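Side-chain contacts in mannan endo-1,4-beta-mannosidase (Bacillus subtilis, PDB 3CBW), which hydrolyses internal beta-1,4-mannosidic linkages of mannan, galactomannan and glucomannan, and takes part in glucomannan degradation: residues A116-Q121 and N149-K154; W181-L186 and K201-K206; P109-H114 and D157-L162; H209-T214 and L220-S225. The protein carries 3 engineered substitutions. All blocks are in the same frame, centred on the assembly; numbering follows the deposited sequence. Where two conformers were deposited one is given.

Contact 1 of 4, residues A116-Q121 and N149-K154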
# COMPACT_ATOMS: atom_id res chain seq x y z
N ALA A 116 -0.03 5.05 15.13
CA ALA A 116 0.41 5.14 16.52
C ALA A 116 0.06 3.84 17.23
O ALA A 116 -0.81 3.07 16.79
CB ALA A 116 -0.23 6.33 17.20
N ASN A 117 0.75 3.60 18.35
CA ASN A 117 0.72 2.34 19.06
C ASN A 117 -0.27 2.41 20.21
O ASN A 117 -0.01 3.08 21.21
CB ASN A 117 2.13 2.08 19.59
CG ASN A 117 2.29 0.75 20.27
OD1 ASN A 117 1.33 0.09 20.65
ND2 ASN A 117 3.56 0.35 20.44
N PRO A 118 -1.40 1.70 20.09
CA PRO A 118 -2.44 1.81 21.12
C PRO A 118 -2.11 1.10 22.43
O PRO A 118 -2.90 1.16 23.37
CB PRO A 118 -3.67 1.21 20.43
CG PRO A 118 -3.12 0.23 19.46
CD PRO A 118 -1.80 0.78 19.00
N ALA A 119 -0.95 0.46 22.53
CA ALA A 119 -0.47 -0.01 23.83
C ALA A 119 -0.04 1.17 24.70
O ALA A 119 0.15 1.02 25.92
CB ALA A 119 0.68 -1.01 23.68
N PHE A 120 0.11 2.34 24.08
CA PHE A 120 0.55 3.57 24.74
C PHE A 120 -0.51 4.65 24.60
O PHE A 120 -1.43 4.54 23.79
CB PHE A 120 1.85 4.07 24.12
CG PHE A 120 3.03 3.18 24.38
CD1 PHE A 120 3.87 3.42 25.47
CD2 PHE A 120 3.31 2.10 23.55
CE1 PHE A 120 4.97 2.60 25.72
CE2 PHE A 120 4.39 1.27 23.78
CZ PHE A 120 5.23 1.52 24.88
N GLN A 121 -0.38 5.71 25.39
CA GLN A 121 -1.31 6.82 25.34
C GLN A 121 -1.36 7.45 23.94
O GLN A 121 -2.43 7.84 23.46
CB GLN A 121 -0.93 7.86 26.40
CG GLN A 121 -1.82 9.10 26.42
CD GLN A 121 -1.42 10.15 25.41
OE1 GLN A 121 -0.24 10.28 25.06
NE2 GLN A 121 -2.40 10.90 24.92
N ASN A 149 -9.73 1.53 18.21
CA ASN A 149 -10.99 1.87 17.57
C ASN A 149 -11.18 3.36 17.33
O ASN A 149 -11.77 3.75 16.32
CB ASN A 149 -12.16 1.24 18.32
CG ASN A 149 -12.24 -0.25 18.10
OD1 ASN A 149 -11.78 -0.77 17.07
ND2 ASN A 149 -12.83 -0.96 19.05
N ALA A 150 -10.64 4.20 18.21
CA ALA A 150 -10.66 5.65 17.99
C ALA A 150 -9.90 6.04 16.73
O ALA A 150 -10.34 6.90 15.95
CB ALA A 150 -10.12 6.40 19.21
N MET A 151 -8.74 5.42 16.53
CA MET A 151 -7.98 5.65 15.29
C MET A 151 -8.75 5.14 14.07
O MET A 151 -8.86 5.83 13.06
CB MET A 151 -6.62 4.97 15.35
CG MET A 151 -5.61 5.57 16.36
SD MET A 151 -3.86 4.94 16.23
CE MET A 151 -4.12 3.19 16.57
N LEU A 152 -9.27 3.93 14.17
CA LEU A 152 -9.98 3.34 13.04
C LEU A 152 -11.20 4.19 12.66
O LEU A 152 -11.50 4.34 11.48
CB LEU A 152 -10.40 1.90 13.33
CG LEU A 152 -9.27 0.90 13.64
CD1 LEU A 152 -9.84 -0.50 13.79
CD2 LEU A 152 -8.18 0.93 12.57
N SER A 153 -11.90 4.73 13.65
CA SER A 153 -13.07 5.54 13.39
C SER A 153 -12.72 6.78 12.59
O SER A 153 -13.42 7.14 11.65
CB SER A 153 -13.76 5.93 14.69
OG SER A 153 -14.96 6.61 14.42
N LYS A 154 -11.62 7.44 12.96
CA LYS A 154 -11.22 8.65 12.25
C LYS A 154 -10.73 8.33 10.83
O LYS A 154 -11.01 9.07 9.90
CB LYS A 154 -10.15 9.40 13.05
CG LYS A 154 -9.93 10.81 12.57
CD LYS A 154 -8.98 11.58 13.48
CE LYS A 154 -8.75 12.96 12.92
NZ LYS A 154 -7.70 13.68 13.71

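Contact 2 of 4, residues W181-L186 and K201-K206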
# COMPACT_ATOMS: atom_id res chain seq x y z
N TRP A 181 10.20 -3.62 13.22
CA TRP A 181 10.20 -2.20 13.56
C TRP A 181 8.82 -1.66 13.99
O TRP A 181 8.72 -1.01 15.03
CB TRP A 181 10.84 -1.36 12.44
CG TRP A 181 10.45 -1.74 11.05
CD1 TRP A 181 9.44 -1.20 10.31
CD2 TRP A 181 11.07 -2.73 10.22
NE1 TRP A 181 9.38 -1.79 9.07
CE2 TRP A 181 10.38 -2.73 8.98
CE3 TRP A 181 12.16 -3.60 10.38
CZ2 TRP A 181 10.71 -3.57 7.93
CZ3 TRP A 181 12.50 -4.45 9.33
CH2 TRP A 181 11.77 -4.43 8.12
N PHE A 182 7.75 -1.96 13.25
CA PHE A 182 6.42 -1.47 13.62
C PHE A 182 5.81 -2.29 14.75
O PHE A 182 6.04 -3.49 14.87
CB PHE A 182 5.47 -1.50 12.42
CG PHE A 182 5.89 -0.62 11.28
CD1 PHE A 182 6.21 0.72 11.49
CD2 PHE A 182 5.91 -1.11 9.98
CE1 PHE A 182 6.58 1.55 10.42
CE2 PHE A 182 6.26 -0.30 8.91
CZ PHE A 182 6.59 1.03 9.13
N TRP A 183 4.99 -1.64 15.57
CA TRP A 183 4.43 -2.31 16.74
C TRP A 183 3.58 -3.54 16.39
O TRP A 183 3.46 -4.46 17.20
CB TRP A 183 3.63 -1.33 17.60
CG TRP A 183 2.41 -0.72 16.95
CD1 TRP A 183 2.33 0.49 16.33
CD2 TRP A 183 1.09 -1.29 16.88
NE1 TRP A 183 1.05 0.72 15.87
CE2 TRP A 183 0.27 -0.35 16.20
CE3 TRP A 183 0.51 -2.49 17.32
CZ2 TRP A 183 -1.08 -0.59 15.92
CZ3 TRP A 183 -0.85 -2.72 17.05
CH2 TRP A 183 -1.62 -1.77 16.37
N TRP A 184 2.98 -3.55 15.20
CA TRP A 184 2.09 -4.64 14.81
C TRP A 184 2.81 -5.87 14.25
O TRP A 184 2.18 -6.89 13.96
CB TRP A 184 1.05 -4.14 13.81
CG TRP A 184 1.64 -3.55 12.55
CD1 TRP A 184 2.07 -4.23 11.43
CD2 TRP A 184 1.80 -2.16 12.26
NE1 TRP A 184 2.52 -3.34 10.49
CE2 TRP A 184 2.36 -2.06 10.96
CE3 TRP A 184 1.56 -0.97 12.98
CZ2 TRP A 184 2.66 -0.84 10.36
CZ3 TRP A 184 1.88 0.24 12.40
CH2 TRP A 184 2.42 0.30 11.09
N GLY A 185 4.13 -5.77 14.08
CA GLY A 185 4.92 -6.83 13.43
C GLY A 185 5.60 -7.78 14.41
O GLY A 185 5.19 -7.92 15.56
N LEU A 186 6.64 -8.46 13.94
CA LEU A 186 7.45 -9.32 14.79
C LEU A 186 8.27 -8.47 15.76
O LEU A 186 8.42 -7.27 15.59
CB LEU A 186 8.39 -10.18 13.93
CG LEU A 186 7.75 -11.32 13.15
CD1 LEU A 186 8.82 -12.01 12.30
CD2 LEU A 186 7.09 -12.31 14.10
N LYS A 201 -2.88 -11.78 12.24
CA LYS A 201 -4.00 -12.12 11.38
C LYS A 201 -5.30 -11.62 11.99
O LYS A 201 -6.16 -11.09 11.28
CB LYS A 201 -4.07 -13.62 11.09
CG LYS A 201 -2.92 -14.13 10.25
CD LYS A 201 -3.04 -15.62 10.10
CE LYS A 201 -1.77 -16.24 9.61
NZ LYS A 201 -1.82 -17.70 9.83
N GLN A 202 -5.44 -11.77 13.31
CA GLN A 202 -6.62 -11.26 14.01
C GLN A 202 -6.74 -9.75 13.88
O GLN A 202 -7.84 -9.23 13.67
CB GLN A 202 -6.56 -11.67 15.48
CG GLN A 202 -6.73 -13.16 15.68
CD GLN A 202 -6.52 -13.58 17.12
OE1 GLN A 202 -7.16 -13.05 18.02
NE2 GLN A 202 -5.60 -14.52 17.34
N LEU A 203 -5.62 -9.04 13.98
CA LEU A 203 -5.64 -7.59 13.86
C LEU A 203 -6.01 -7.13 12.45
O LEU A 203 -6.80 -6.20 12.28
CB LEU A 203 -4.28 -7.01 14.29
CG LEU A 203 -4.15 -5.48 14.26
CD1 LEU A 203 -5.12 -4.80 15.24
CD2 LEU A 203 -2.72 -5.08 14.56
N TYR A 204 -5.45 -7.79 11.44
CA TYR A 204 -5.78 -7.45 10.08
C TYR A 204 -7.29 -7.67 9.85
O TYR A 204 -7.97 -6.80 9.29
CB TYR A 204 -4.95 -8.29 9.12
CG TYR A 204 -5.13 -7.92 7.68
CD1 TYR A 204 -4.12 -7.28 6.96
CD2 TYR A 204 -6.32 -8.23 7.01
CE1 TYR A 204 -4.31 -6.95 5.61
CE2 TYR A 204 -6.51 -7.91 5.71
CZ TYR A 204 -5.53 -7.27 5.01
OH TYR A 204 -5.77 -7.02 3.69
N LYS A 205 -7.81 -8.81 10.30
CA LYS A 205 -9.23 -9.10 10.14
C LYS A 205 -10.11 -8.13 10.92
O LYS A 205 -11.18 -7.77 10.45
CB LYS A 205 -9.53 -10.53 10.53
CG LYS A 205 -8.91 -11.56 9.62
CD LYS A 205 -9.29 -12.93 10.12
CE LYS A 205 -8.44 -14.01 9.57
NZ LYS A 205 -8.78 -15.27 10.28
N LYS A 206 -9.64 -7.69 12.08
CA LYS A 206 -10.37 -6.69 12.87
C LYS A 206 -10.50 -5.38 12.09
O LYS A 206 -11.57 -4.76 12.04
CB LYS A 206 -9.65 -6.47 14.18
CG LYS A 206 -10.26 -5.44 15.11
CD LYS A 206 -9.52 -5.46 16.44
CE LYS A 206 -10.11 -4.51 17.43
NZ LYS A 206 -11.30 -5.08 18.12

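Contact 3 of 4, residues P109-H114 and D157-L162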
# COMPACT_ATOMS: atom_id res chain seq x y z
N PRO A 109 -5.63 6.47 -6.26
CA PRO A 109 -5.01 6.73 -4.96
C PRO A 109 -4.70 5.47 -4.16
O PRO A 109 -5.37 4.44 -4.30
CB PRO A 109 -6.05 7.60 -4.26
CG PRO A 109 -7.36 7.09 -4.80
CD PRO A 109 -7.09 6.69 -6.24
N GLN A 110 -3.70 5.60 -3.30
CA GLN A 110 -3.28 4.54 -2.38
C GLN A 110 -3.10 5.15 -1.01
O GLN A 110 -2.50 6.22 -0.87
CB GLN A 110 -1.96 3.92 -2.85
CG GLN A 110 -1.45 2.74 -2.02
CD GLN A 110 -0.34 3.03 -1.01
OE1 GLN A 110 0.35 2.10 -0.60
NE2 GLN A 110 -0.15 4.30 -0.60
N ILE A 111 -3.59 4.46 0.01
CA ILE A 111 -3.43 4.91 1.40
C ILE A 111 -2.77 3.83 2.26
O ILE A 111 -3.19 2.67 2.25
CB ILE A 111 -4.80 5.32 2.01
CG1 ILE A 111 -5.34 6.55 1.26
CG2 ILE A 111 -4.68 5.61 3.51
CD1 ILE A 111 -6.78 6.93 1.57
N SER A 112 -1.72 4.24 2.98
CA SER A 112 -1.10 3.43 4.02
C SER A 112 -1.25 4.13 5.36
O SER A 112 -1.73 5.26 5.42
CB SER A 112 0.38 3.18 3.72
OG SER A 112 1.12 4.40 3.66
N LEU A 113 -0.85 3.45 6.43
CA LEU A 113 -1.04 3.96 7.79
C LEU A 113 0.14 3.66 8.70
O LEU A 113 0.34 2.51 9.11
CB LEU A 113 -2.27 3.32 8.43
CG LEU A 113 -3.61 3.47 7.70
CD1 LEU A 113 -4.65 2.49 8.22
CD2 LEU A 113 -4.13 4.90 7.82
N HIS A 114 0.91 4.69 9.05
CA HIS A 114 1.93 4.53 10.10
C HIS A 114 1.30 4.72 11.47
O HIS A 114 1.55 5.71 12.17
CB HIS A 114 3.10 5.48 9.86
CG HIS A 114 4.03 5.01 8.79
ND1 HIS A 114 3.63 4.84 7.48
CD2 HIS A 114 5.33 4.64 8.83
CE1 HIS A 114 4.65 4.40 6.76
NE2 HIS A 114 5.70 4.27 7.56
N ASP A 157 -13.79 7.72 8.74
CA ASP A 157 -14.43 9.00 8.38
C ASP A 157 -13.74 9.58 7.15
O ASP A 157 -14.39 10.10 6.25
CB ASP A 157 -14.35 10.01 9.53
CG ASP A 157 -15.23 9.64 10.73
OD1 ASP A 157 -16.06 8.71 10.66
OD2 ASP A 157 -15.07 10.32 11.77
N GLY A 158 -12.41 9.50 7.12
CA GLY A 158 -11.66 9.98 5.96
C GLY A 158 -11.96 9.16 4.73
O GLY A 158 -12.20 9.70 3.65
N LEU A 159 -11.95 7.84 4.87
CA LEU A 159 -12.20 6.97 3.72
C LEU A 159 -13.60 7.18 3.13
O LEU A 159 -13.79 7.12 1.90
CB LEU A 159 -11.95 5.50 4.06
CG LEU A 159 -10.50 5.17 4.42
CD1 LEU A 159 -10.39 3.75 4.92
CD2 LEU A 159 -9.56 5.40 3.27
N GLN A 160 -14.57 7.48 3.99
CA GLN A 160 -15.93 7.72 3.54
C GLN A 160 -16.01 8.88 2.55
O GLN A 160 -16.80 8.85 1.62
CB GLN A 160 -16.81 8.01 4.75
CG GLN A 160 -18.26 8.28 4.43
CD GLN A 160 -18.97 7.05 3.96
OE1 GLN A 160 -18.86 5.98 4.56
NE2 GLN A 160 -19.73 7.18 2.87
N GLU A 161 -15.17 9.90 2.76
CA GLU A 161 -15.17 11.05 1.87
C GLU A 161 -14.86 10.62 0.42
O GLU A 161 -15.49 11.08 -0.53
CB GLU A 161 -14.18 12.11 2.35
CG GLU A 161 -14.26 13.37 1.52
CD GLU A 161 -13.29 14.44 1.95
OE1 GLU A 161 -12.45 14.22 2.87
OE2 GLU A 161 -13.37 15.53 1.34
N LEU A 162 -13.91 9.71 0.27
CA LEU A 162 -13.55 9.19 -1.05
C LEU A 162 -14.66 8.30 -1.61
O LEU A 162 -14.98 8.38 -2.80
CB LEU A 162 -12.22 8.43 -0.99
CG LEU A 162 -11.07 9.21 -0.32
CD1 LEU A 162 -9.90 8.30 -0.02
CD2 LEU A 162 -10.62 10.39 -1.14

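Contact 4 of 4, residues H209-T214 and L220-S225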
# COMPACT_ATOMS: atom_id res chain seq x y z
N HIS A 209 -12.92 -5.99 9.13
CA HIS A 209 -14.32 -5.98 9.56
C HIS A 209 -14.79 -4.62 9.99
O HIS A 209 -15.94 -4.25 9.72
CB HIS A 209 -14.56 -7.03 10.64
CG HIS A 209 -14.44 -8.42 10.13
ND1 HIS A 209 -13.71 -9.40 10.76
CD2 HIS A 209 -14.95 -8.99 9.01
CE1 HIS A 209 -13.78 -10.52 10.06
NE2 HIS A 209 -14.53 -10.29 8.99
N TYR A 210 -13.92 -3.84 10.63
CA TYR A 210 -14.30 -2.49 11.02
C TYR A 210 -14.61 -1.67 9.77
O TYR A 210 -15.65 -1.00 9.69
CB TYR A 210 -13.18 -1.83 11.82
CG TYR A 210 -13.60 -0.55 12.49
CD1 TYR A 210 -14.01 -0.55 13.82
CD2 TYR A 210 -13.61 0.67 11.80
CE1 TYR A 210 -14.40 0.60 14.46
CE2 TYR A 210 -14.01 1.85 12.44
CZ TYR A 210 -14.41 1.80 13.78
OH TYR A 210 -14.81 2.93 14.46
N MET A 211 -13.71 -1.70 8.79
CA MET A 211 -13.89 -0.87 7.60
C MET A 211 -15.04 -1.35 6.73
O MET A 211 -15.83 -0.56 6.25
CB MET A 211 -12.60 -0.82 6.78
CG MET A 211 -11.42 -0.13 7.49
SD MET A 211 -11.72 1.60 8.14
CE MET A 211 -10.33 1.67 9.35
N THR A 212 -15.12 -2.66 6.52
CA THR A 212 -16.06 -3.23 5.57
C THR A 212 -17.46 -3.35 6.17
O THR A 212 -18.45 -2.93 5.56
CB THR A 212 -15.56 -4.60 5.08
OG1 THR A 212 -14.23 -4.44 4.56
CG2 THR A 212 -16.46 -5.18 4.02
N ASP A 213 -17.55 -3.90 7.38
CA ASP A 213 -18.86 -4.20 7.96
C ASP A 213 -19.35 -3.07 8.86
O ASP A 213 -20.40 -2.49 8.59
CB ASP A 213 -18.81 -5.54 8.69
CG ASP A 213 -18.52 -6.68 7.74
OD1 ASP A 213 -18.99 -6.63 6.58
OD2 ASP A 213 -17.83 -7.63 8.16
N THR A 214 -18.59 -2.70 9.87
CA THR A 214 -19.01 -1.61 10.77
C THR A 214 -19.22 -0.32 10.01
O THR A 214 -20.20 0.41 10.25
CB THR A 214 -17.99 -1.41 11.91
OG1 THR A 214 -17.78 -2.66 12.58
CG2 THR A 214 -18.46 -0.34 12.91
N LEU A 220 -12.80 0.00 -1.21
CA LEU A 220 -11.44 -0.38 -0.82
C LEU A 220 -10.98 -1.66 -1.48
O LEU A 220 -11.71 -2.65 -1.57
CB LEU A 220 -11.34 -0.57 0.70
CG LEU A 220 -11.79 0.61 1.57
CD1 LEU A 220 -11.63 0.30 3.05
CD2 LEU A 220 -11.02 1.88 1.19
N ILE A 221 -9.74 -1.61 -1.96
CA ILE A 221 -9.02 -2.76 -2.51
C ILE A 221 -7.91 -3.04 -1.50
O ILE A 221 -7.08 -2.17 -1.23
CB ILE A 221 -8.46 -2.42 -3.90
CG1 ILE A 221 -9.62 -2.23 -4.90
CG2 ILE A 221 -7.49 -3.51 -4.39
CD1 ILE A 221 -9.19 -1.74 -6.27
N TRP A 222 -7.93 -4.23 -0.92
CA TRP A 222 -7.12 -4.56 0.24
C TRP A 222 -5.76 -5.13 -0.14
O TRP A 222 -5.68 -6.12 -0.88
CB TRP A 222 -7.89 -5.55 1.13
CG TRP A 222 -9.05 -4.86 1.78
CD1 TRP A 222 -10.26 -4.57 1.22
CD2 TRP A 222 -9.07 -4.32 3.10
NE1 TRP A 222 -11.04 -3.90 2.12
CE2 TRP A 222 -10.34 -3.73 3.28
CE3 TRP A 222 -8.16 -4.30 4.16
CZ2 TRP A 222 -10.72 -3.12 4.48
CZ3 TRP A 222 -8.54 -3.69 5.35
CH2 TRP A 222 -9.80 -3.09 5.50
N VAL A 223 -4.69 -4.51 0.38
CA VAL A 223 -3.32 -4.85 -0.03
C VAL A 223 -2.53 -5.40 1.16
O VAL A 223 -2.46 -4.76 2.21
CB VAL A 223 -2.60 -3.62 -0.64
CG1 VAL A 223 -1.21 -3.97 -1.16
CG2 VAL A 223 -3.45 -2.98 -1.75
N TYR A 224 -1.93 -6.58 0.98
CA TYR A 224 -1.10 -7.27 1.99
C TYR A 224 0.34 -7.14 1.56
O TYR A 224 0.70 -7.64 0.49
CB TYR A 224 -1.53 -8.73 2.03
CG TYR A 224 -0.61 -9.68 2.77
CD1 TYR A 224 -0.61 -9.73 4.17
CD2 TYR A 224 0.24 -10.54 2.08
CE1 TYR A 224 0.23 -10.59 4.86
CE2 TYR A 224 1.09 -11.41 2.78
CZ TYR A 224 1.06 -11.43 4.16
OH TYR A 224 1.88 -12.28 4.86
N SER A 225 1.17 -6.51 2.40
CA SER A 225 2.51 -6.09 1.97
C SER A 225 3.63 -6.40 2.97
O SER A 225 4.11 -5.51 3.68
CB SER A 225 2.51 -4.60 1.58
OG SER A 225 2.05 -3.77 2.63
O HOH W 1 -13.80 -2.78 2.43

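Contact 1 of 4, residues A116-Q121 and N149-K154
Met151 of helix 143-163 sets its thioether against Ala116 and Pro118, in the loop that follows strand 108-114 of this family 26 TIM-barrel hydrolase. The contact illustrates how a flexible side chain can fit a helix to an irregular loop. Met151 CG stands anti to the carbonyl carbon, the chain runs on extended to the sulfur, and a bend at the last torsion (chi3 -61°) turns the methyl group toward the loop backbone. Both end atoms lie near Ala116 O, CE the closer at 3.3 Å, while SD also rests against the methyl of Ala116, 4.0 Å from its CB. The Pro118 ring crosses the methionine chain at about a right angle and presents its CD 4.1 Å from CE of Met151. With an alanine in place of Met151, SD and CE would be gone, which would probably leave a gap beside Ala116 and the proline ring. Pro118 belongs to a type I turn from Asn117 to Phe120, and Trp183 packs on it as well. The same residues also form an Asx turn: Asn117 OD1 accepts from Ala119 N at 3.0 Å, the donor lying 36° out of the amide carbonyl plane.

Contact 2 of 4, residues W181-L186 and K201-K206
Trp183 and Trp184 both hold CG between the backbone N and the carbonyl carbon (chi1 64° and 59°), the crowded position, while Leu203 carries its CG anti to the backbone N (chi1 -178°). One leucine branch thereby serves two neighbouring indoles in a loop of the TIM barrel. The Trp183 torsion lays its six-membered ring near the helix, so that CD2 of Leu203 lies 3.9 Å from its CZ3 and is equally near its CH2. The two side chains cross at about a right angle. Trp184 meets the same methyl through its root alone, with CB 4.0 Å from Leu203 CD2, because its indole leads away from the helix. There Trp184 turns the edge that carries CE3 to a face of Trp183, 3.4 Å above its plane, and lies roughly flat against Phe182, whose opposite face is covered by Trp181 CD1. A type I turn from Phe182 to Gly185, closed by Gly185 N to Phe182 O at 3.1 Å, places the Phe182, Trp183 and Trp184 rings close together. Trp181 probably binds substrate; Trp183 NE1 hydrogen-bonds to Leu115 O, and Trp184 NE1 to the O of His175, which probably helps to position the nucleophile. Leu203, on helix 194-214, also packs on Tyr134 and Leu138 of helix 131-138 and Leu148 of helix 143-163, seating the loop after strand 169-172 where three helices meet.

Contact 3 of 4, residues P109-H114 and D157-L162
Ile111 of strand 108-114 meets Leu159 and Leu162 of helix 143-163, the strand-to-helix packing of a TIM barrel. The helix lies on the connection that leads from this strand to its parallel neighbour, strand 169-172, and the contact illustrates how a single strand residue can engage two leucines one turn apart on a covering helix. All the interaction across it is apolar. Extended from the backbone (chi2 170°), Ile111 carries CD1 outward as its one touching atom. Leu159 slides past it in the opposite direction and places CD2 3.6 Å from Ile111 CD1. Tyr77 and Leu99 pack on Ile111 from strand 72-79 and helix 96-104.

No polar bond crosses between the two segments; their polar groups are engaged within each or with other parts of the chain. Between the two leucines the helix backbone has a weak bond from Leu162 N to Leu159 O, 3.1 Å long. On the strand, Ser112 and His114 point away from the helix, and Ser112 OG and His114 ND1 both hydrogen-bond to Asp76 OD2; His114 probably binds substrate, as in relatives. One helical turn on, Leu162 reaches tip to tip toward the isoleucine, its CD1 3.8 Å from Ile111 CD1.

Contact 4 of 4, residues H209-T214 and L220-S225
Thr212 OG1 is gripped twice: it accepts a hydrogen bond from a water at 2.7 Å and bonds to the carbonyl O of Tyr208, one turn back in the helix. The same water accepts from Trp222 NE1 at 3.0 Å, lying at the edge of the indole and in its plane, so a single solvent molecule links helix to strand where no direct hydrogen bond does. Beside this bridge the hydroxyl approaches the ring obliquely, with Thr212 OG1 3.8 Å from Trp222 CZ2. Met211 comes to the ring edge instead, its CB in the indole plane and 3.8 Å from CZ2 of Trp222. A bend at chi2 (-54°) then leads its sulfur away from the strand. This is the helix-to-strand return of a beta/alpha-barrel: segment 209-214 of helix 194-214 and strand 220-224 run roughly antiparallel, at 155°, with axes 11.0 Å apart. Leu220 adds its CD1 4.0 Å from Met211 CB. A leucine in place of Trp222 would probably leave the water without its indole donor and open a gap beside CB of Met211. The helix widens into a pi-type turn here, His209 O accepting from Asp213 N at 2.9 Å and from Thr214 N at 3.1 Å. On the strand, Trp222 N bonds to Asp244 OD2, and Phe171 meets the indole edge-to-face.

Overall arrangement
The four contacts illustrate how a barrel wall and its loops are joined through shared helices. Contacts 3 and 4, centred 11 Å apart, cover adjoining parts of the wall: Leu159 CD1 lies 4.1 Å from both Met211 SD and Leu220 CD1. Contacts 1 and 2 join the loops after strands 108-114 and 169-172 to these helices, their centres 13 Å apart, and meet where Pro118 CD packs 3.4 Å from Trp183 CZ2. Helix 143-163 serves contacts 1 and 3, helix 194-214 contacts 2 and 4. Contacts 2 and 3 hold probable substrate-binding residues, Trp181 and His114; Phe182 CE1 lies 3.7 Å from His114 CD2, and Trp181 NE1 hydrogen-bonds to Glu176, the likely proton donor.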